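Long-range contacts in beta2-microglobulin (Anolis carolinensis, PDB 7CPO), which forms the light chain of the MHC class I complex in the green anole and probably supports the heavy chain that presents peptides to T cells: residues B[21-26]-B[37-42]; B[47-52]-B[66-71]. All coordinates share one frame; numbering follows the deposited sequence.

Overall arrangement
Both contacts lie in one immunoglobulin C1-set domain, a sandwich of two antiparallel sheets, and their centres are about 7 Å apart. Contact 1 spans the sandwich, setting strand 21-30 of one sheet over strand 36-41 of the other around the disulfide half C25. Contact 2 lies within the first sheet, pairing 49-56, one of its two outermost strands, with strand 62-70. Strands 21-30 and 62-70 are neighbours, so the two contacts join directly: C25 N lies 2.7 Å from V66 O, and L39 CD1 packs 3.2 Å from V66 CG1. The outer face of the same sheet meets the MHC class I heavy chain, where H24 and Y67 both reach its S239.

Contact 1 (B[21-26]-B[37-42]); sequences NTFHCY and ITLLKN
F23 and C25 hold the same first torsion, with CG and SG anti to their backbone N (chi1 179° in each), which drops the phenyl ring and the sulfur from strand 21-26 into the core of the sandwich. From strand 37-41, I37 places CG2 anti to its backbone N, while L39 turns CG anti to its carbonyl carbon (chi1 -78°). The F23 ring and the L39 side chain slide past each other in opposite directions. The branch carbon CG of L39 meets the ring obliquely on its CD2-CE2 side, 3.9 Å from F23 CD2. Two residues further along strand 21-26, C25 CB receives L39 CD1 at 4.0 Å, so this leucine is shared between two residues on the same side of the strand. The sulfur faces a methyl group: C25 SG lies 3.7 Å from I37 CG2. All these contacts are apolar, as expected where two sheets meet face to face; the strand axes come within 8.1 Å and run at 143°, roughly antiparallel. C25 SG is bonded to C80 SG in the disulfide that ties the two sheets together, the hallmark of the immunoglobulin fold, and I37 touches C80 as well. Strand 21-26 lies between strands 6-11 and 62-70: H24 pairs through its backbone with Y10, F23 with A68 and C25 with V66. L39 also packs on V66 and A68 of strand 62-70, while L40 and K41 lie against strand 78-83, the neighbour of 36-41 in the second sheet.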
loop_
_atom_site.group_PDB
_atom_site.type_symbol
_atom_site.label_atom_id
_atom_site.label_comp_id
_atom_site.label_asym_id
_atom_site.label_seq_id
_atom_site.Cartn_x
_atom_site.Cartn_y
_atom_site.Cartn_z
ATOM N N ASN B 21 -23.291 3.079 -1.284
ATOM C CA ASN B 21 -21.961 3.373 -1.768
ATOM C C ASN B 21 -20.965 3.092 -0.647
ATOM O O ASN B 21 -21.336 2.764 0.486
ATOM C CB ASN B 21 -21.895 4.831 -2.232
ATOM C CG ASN B 21 -20.875 5.053 -3.327
ATOM O OD1 ASN B 21 -19.761 4.506 -3.289
ATOM N ND2 ASN B 21 -21.237 5.887 -4.301
ATOM N N THR B 22 -19.682 3.216 -0.961
ATOM C CA THR B 22 -18.647 3.171 0.059
ATOM C C THR B 22 -17.818 4.433 -0.043
ATOM O O THR B 22 -17.343 4.784 -1.127
ATOM C CB THR B 22 -17.757 1.941 -0.089
ATOM O OG1 THR B 22 -18.576 0.775 -0.100
ATOM C CG2 THR B 22 -16.758 1.858 1.062
ATOM N N PHE B 23 -17.665 5.110 1.081
ATOM C CA PHE B 23 -16.866 6.317 1.177
ATOM C C PHE B 23 -15.487 5.931 1.686
ATOM O O PHE B 23 -15.381 5.232 2.695
ATOM C CB PHE B 23 -17.536 7.305 2.135
ATOM C CG PHE B 23 -16.780 8.586 2.327
ATOM C CD1 PHE B 23 -16.424 9.370 1.236
ATOM C CD2 PHE B 23 -16.453 9.019 3.601
ATOM C CE1 PHE B 23 -15.739 10.558 1.418
ATOM C CE2 PHE B 23 -15.765 10.207 3.792
ATOM C CZ PHE B 23 -15.411 10.978 2.697
ATOM N N HIS B 24 -14.440 6.385 0.999
ATOM C CA HIS B 24 -13.063 6.061 1.353
ATOM C C HIS B 24 -12.267 7.319 1.644
ATOM O O HIS B 24 -12.445 8.344 0.986
ATOM C CB HIS B 24 -12.327 5.313 0.234
ATOM C CG HIS B 24 -13.052 4.115 -0.296
ATOM N ND1 HIS B 24 -14.126 4.217 -1.159
ATOM C CD2 HIS B 24 -12.824 2.787 -0.129
ATOM C CE1 HIS B 24 -14.540 3.001 -1.484
ATOM N NE2 HIS B 24 -13.768 2.116 -0.873
ATOM N N CYS B 25 -11.351 7.215 2.602
ATOM C CA CYS B 25 -10.294 8.197 2.787
ATOM C C CYS B 25 -8.953 7.467 2.832
ATOM O O CYS B 25 -8.778 6.516 3.603
ATOM C CB CYS B 25 -10.521 9.029 4.050
ATOM S SG CYS B 25 -9.211 10.262 4.328
ATOM N N TYR B 26 -8.012 7.908 2.003
ATOM C CA TYR B 26 -6.763 7.190 1.780
ATOM C C TYR B 26 -5.588 8.139 1.945
ATOM O O TYR B 26 -5.563 9.217 1.345
ATOM C CB TYR B 26 -6.751 6.551 0.394
ATOM C CG TYR B 26 -5.483 5.815 0.073
ATOM C CD1 TYR B 26 -5.131 4.658 0.757
ATOM C CD2 TYR B 26 -4.628 6.276 -0.919
ATOM C CE1 TYR B 26 -3.959 3.981 0.455
ATOM C CE2 TYR B 26 -3.462 5.612 -1.219
ATOM C CZ TYR B 26 -3.129 4.466 -0.527
ATOM O OH TYR B 26 -1.963 3.802 -0.827
ATOM N N ILE B 37 -7.369 9.236 11.159
ATOM C CA ILE B 37 -8.176 9.507 9.982
ATOM C C ILE B 37 -9.622 9.265 10.366
ATOM O O ILE B 37 -9.986 8.143 10.731
ATOM C CB ILE B 37 -7.773 8.612 8.803
ATOM C CG1 ILE B 37 -6.339 8.931 8.385
ATOM C CG2 ILE B 37 -8.737 8.796 7.656
ATOM C CD1 ILE B 37 -5.598 7.774 7.803
ATOM N N THR B 38 -10.441 10.312 10.292
ATOM C CA THR B 38 -11.830 10.262 10.731
ATOM C C THR B 38 -12.736 10.623 9.564
ATOM O O THR B 38 -12.589 11.697 8.971
ATOM C CB THR B 38 -12.072 11.214 11.905
ATOM O OG1 THR B 38 -11.246 10.833 13.009
ATOM C CG2 THR B 38 -13.525 11.154 12.336
ATOM N N LEU B 39 -13.658 9.719 9.234
ATOM C CA LEU B 39 -14.672 9.975 8.220
ATOM C C LEU B 39 -15.772 10.839 8.806
ATOM O O LEU B 39 -16.325 10.514 9.861
ATOM C CB LEU B 39 -15.280 8.671 7.717
ATOM C CG LEU B 39 -14.487 7.857 6.712
ATOM C CD1 LEU B 39 -12.991 7.952 7.012
ATOM C CD2 LEU B 39 -14.998 6.429 6.749
ATOM N N LEU B 40 -16.111 11.920 8.111
ATOM C CA LEU B 40 -17.128 12.855 8.570
ATOM C C LEU B 40 -18.279 12.910 7.581
ATOM O O LEU B 40 -18.067 12.944 6.363
ATOM C CB LEU B 40 -16.559 14.257 8.759
ATOM C CG LEU B 40 -15.376 14.361 9.713
ATOM C CD1 LEU B 40 -14.741 15.739 9.606
ATOM C CD2 LEU B 40 -15.828 14.066 11.135
ATOM N N LYS B 41 -19.495 12.894 8.122
ATOM C CA LYS B 41 -20.723 13.196 7.393
ATOM C C LYS B 41 -21.317 14.434 8.048
ATOM O O LYS B 41 -21.706 14.393 9.221
ATOM C CB LYS B 41 -21.700 12.022 7.433
ATOM C CG LYS B 41 -23.019 12.250 6.704
ATOM C CD LYS B 41 -24.053 11.191 7.126
ATOM C CE LYS B 41 -25.252 11.130 6.179
ATOM N NZ LYS B 41 -26.431 10.470 6.810
ATOM N N ASN B 42 -21.341 15.543 7.308
ATOM C CA ASN B 42 -21.818 16.825 7.824
ATOM C C ASN B 42 -21.101 17.185 9.124
ATOM O O ASN B 42 -21.705 17.677 10.079
ATOM C CB ASN B 42 -23.342 16.808 8.009
ATOM C CG ASN B 42 -24.092 16.546 6.706
ATOM O OD1 ASN B 42 -23.676 16.999 5.646
ATOM N ND2 ASN B 42 -25.195 15.804 6.783
#

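Contact 2 (B[47-52]-B[66-71]); sequences ENVQQS and VYAKVI
A beta hairpin of the immunoglobulin C1-set sandwich brings 49-51, on an outermost strand of its sheet, against 66-70. Q50 and Y67 form an antiparallel hydrogen-bonded pair: Q50 N points to Y67 O at 2.7 Å, nearly along the C=O axis and almost straight (176°), and Y67 N returns to Q50 O at 2.8 Å. On the face of the sheet that carries these two side chains, Q50 CB lies over one face of the Y67 ring, 3.8 Å from its centroid and shifted toward the rim by CZ, making a CH-pi contact. CG, anti to the carbonyl carbon, rests 4.0 Å from Y67 CE1. The chain then bends at chi2 (-120°), which leaves OE1 3.7 Å from Y67 OH, with the amide plane steeply inclined to the ring. Y67 can cover Q50 because its CG takes the crowded position between backbone N and carbonyl carbon (chi1 61°). An alanine here removes the ring, and with it the CH-pi contact to Q50 CB, which would probably loosen the hold on the Q50 side chain and weaken the packing on S239 of the MHC class I heavy chain. V49, V66 and A68 turn to the opposite face, toward the sandwich core, where each touches L39 of strand 36-41. V49 and V66 cross obliquely, both with CG1 anti to the backbone N, and the two CG1 methyls meet at 3.6 Å.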
loop_
_atom_site.group_PDB
_atom_site.type_symbol
_atom_site.label_atom_id
_atom_site.label_comp_id
_atom_site.label_asym_id
_atom_site.label_seq_id
_atom_site.Cartn_x
_atom_site.Cartn_y
_atom_site.Cartn_z
ATOM N N GLU B 47 -20.379 6.310 11.789
ATOM C CA GLU B 47 -20.265 5.070 12.538
ATOM C C GLU B 47 -19.868 3.945 11.576
ATOM O O GLU B 47 -19.819 4.129 10.358
ATOM C CB GLU B 47 -21.576 4.739 13.261
ATOM C CG GLU B 47 -22.081 5.744 14.318
ATOM C CD GLU B 47 -23.604 5.905 14.277
ATOM O OE1 GLU B 47 -24.290 4.889 14.030
ATOM O OE2 GLU B 47 -24.122 7.028 14.495
ATOM N N ASN B 48 -19.564 2.765 12.119
ATOM C CA ASN B 48 -19.378 1.555 11.318
ATOM C C ASN B 48 -18.229 1.706 10.329
ATOM O O ASN B 48 -18.327 1.354 9.150
ATOM C CB ASN B 48 -20.669 1.203 10.594
ATOM C CG ASN B 48 -21.720 0.667 11.531
ATOM O OD1 ASN B 48 -22.855 0.468 11.145
ATOM N ND2 ASN B 48 -21.335 0.425 12.787
ATOM N N VAL B 49 -17.166 2.212 10.812
ATOM C CA VAL B 49 -16.011 2.579 10.019
ATOM C C VAL B 49 -14.999 1.439 10.038
ATOM O O VAL B 49 -14.787 0.794 11.071
ATOM C CB VAL B 49 -15.413 3.881 10.577
ATOM C CG1 VAL B 49 -14.155 4.247 9.836
ATOM C CG2 VAL B 49 -16.457 4.997 10.515
ATOM N N GLN B 50 -14.356 1.192 8.898
ATOM C CA GLN B 50 -13.332 0.165 8.785
ATOM C C GLN B 50 -12.007 0.786 8.376
ATOM O O GLN B 50 -11.977 1.826 7.712
ATOM C CB GLN B 50 -13.723 -0.873 7.755
ATOM C CG GLN B 50 -15.073 -1.462 8.015
ATOM C CD GLN B 50 -14.994 -2.944 8.210
ATOM O OE1 GLN B 50 -15.124 -3.709 7.253
ATOM N NE2 GLN B 50 -14.754 -3.371 9.446
ATOM N N GLN B 51 -10.906 0.126 8.749
ATOM C CA GLN B 51 -9.574 0.578 8.357
ATOM C C GLN B 51 -8.646 -0.595 8.049
ATOM O O GLN B 51 -8.594 -1.580 8.791
ATOM C CB GLN B 51 -8.961 1.468 9.437
ATOM C CG GLN B 51 -8.293 0.757 10.583
ATOM C CD GLN B 51 -7.481 1.714 11.415
ATOM O OE1 GLN B 51 -7.774 2.912 11.448
ATOM N NE2 GLN B 51 -6.446 1.202 12.087
ATOM N N SER B 52 -7.911 -0.473 6.950
ATOM C CA SER B 52 -6.970 -1.492 6.517
ATOM C C SER B 52 -5.783 -1.570 7.464
ATOM O O SER B 52 -5.500 -0.647 8.236
ATOM C CB SER B 52 -6.454 -1.183 5.109
ATOM O OG SER B 52 -5.539 -0.098 5.184
ATOM N N VAL B 66 -9.279 4.011 5.020
ATOM C CA VAL B 66 -10.357 4.134 5.994
ATOM C C VAL B 66 -11.649 4.288 5.217
ATOM O O VAL B 66 -11.725 5.104 4.292
ATOM C CB VAL B 66 -10.143 5.338 6.931
ATOM C CG1 VAL B 66 -11.241 5.396 7.976
ATOM C CG2 VAL B 66 -8.764 5.253 7.610
ATOM N N TYR B 67 -12.660 3.500 5.564
ATOM C CA TYR B 67 -13.861 3.526 4.744
ATOM C C TYR B 67 -15.076 3.100 5.558
ATOM O O TYR B 67 -14.962 2.556 6.661
ATOM C CB TYR B 67 -13.696 2.652 3.492
ATOM C CG TYR B 67 -13.437 1.195 3.786
ATOM C CD1 TYR B 67 -14.478 0.278 3.835
ATOM C CD2 TYR B 67 -12.151 0.732 4.009
ATOM C CE1 TYR B 67 -14.247 -1.064 4.117
ATOM C CE2 TYR B 67 -11.905 -0.614 4.286
ATOM C CZ TYR B 67 -12.957 -1.505 4.336
ATOM O OH TYR B 67 -12.711 -2.835 4.611
ATOM N N ALA B 68 -16.254 3.370 4.987
ATOM C CA ALA B 68 -17.531 3.094 5.629
ATOM C C ALA B 68 -18.614 3.066 4.569
ATOM O O ALA B 68 -18.563 3.827 3.602
ATOM C CB ALA B 68 -17.875 4.135 6.696
ATOM N N LYS B 69 -19.569 2.161 4.741
ATOM C CA LYS B 69 -20.728 2.132 3.869
ATOM C C LYS B 69 -21.625 3.324 4.187
ATOM O O LYS B 69 -21.666 3.815 5.320
ATOM C CB LYS B 69 -21.494 0.817 4.026
ATOM C CG LYS B 69 -20.859 -0.380 3.302
ATOM C CD LYS B 69 -21.855 -1.537 3.111
ATOM C CE LYS B 69 -22.362 -2.094 4.454
ATOM N NZ LYS B 69 -21.823 -3.457 4.784
ATOM N N VAL B 70 -22.322 3.813 3.163
ATOM C CA VAL B 70 -23.147 5.004 3.301
ATOM C C VAL B 70 -24.126 5.039 2.139
ATOM O O VAL B 70 -23.896 4.417 1.099
ATOM C CB VAL B 70 -22.275 6.286 3.357
ATOM C CG1 VAL B 70 -21.826 6.694 1.961
ATOM C CG2 VAL B 70 -23.050 7.402 4.028
ATOM N N ILE B 71 -25.233 5.744 2.324
ATOM C CA ILE B 71 -26.260 5.916 1.305
ATOM C C ILE B 71 -26.361 7.397 0.973
ATOM O O ILE B 71 -26.906 8.182 1.764
ATOM C CB ILE B 71 -27.611 5.350 1.756
ATOM C CG1 ILE B 71 -27.461 3.924 2.283
ATOM C CG2 ILE B 71 -28.599 5.372 0.610
ATOM C CD1 ILE B 71 -28.807 3.260 2.557
#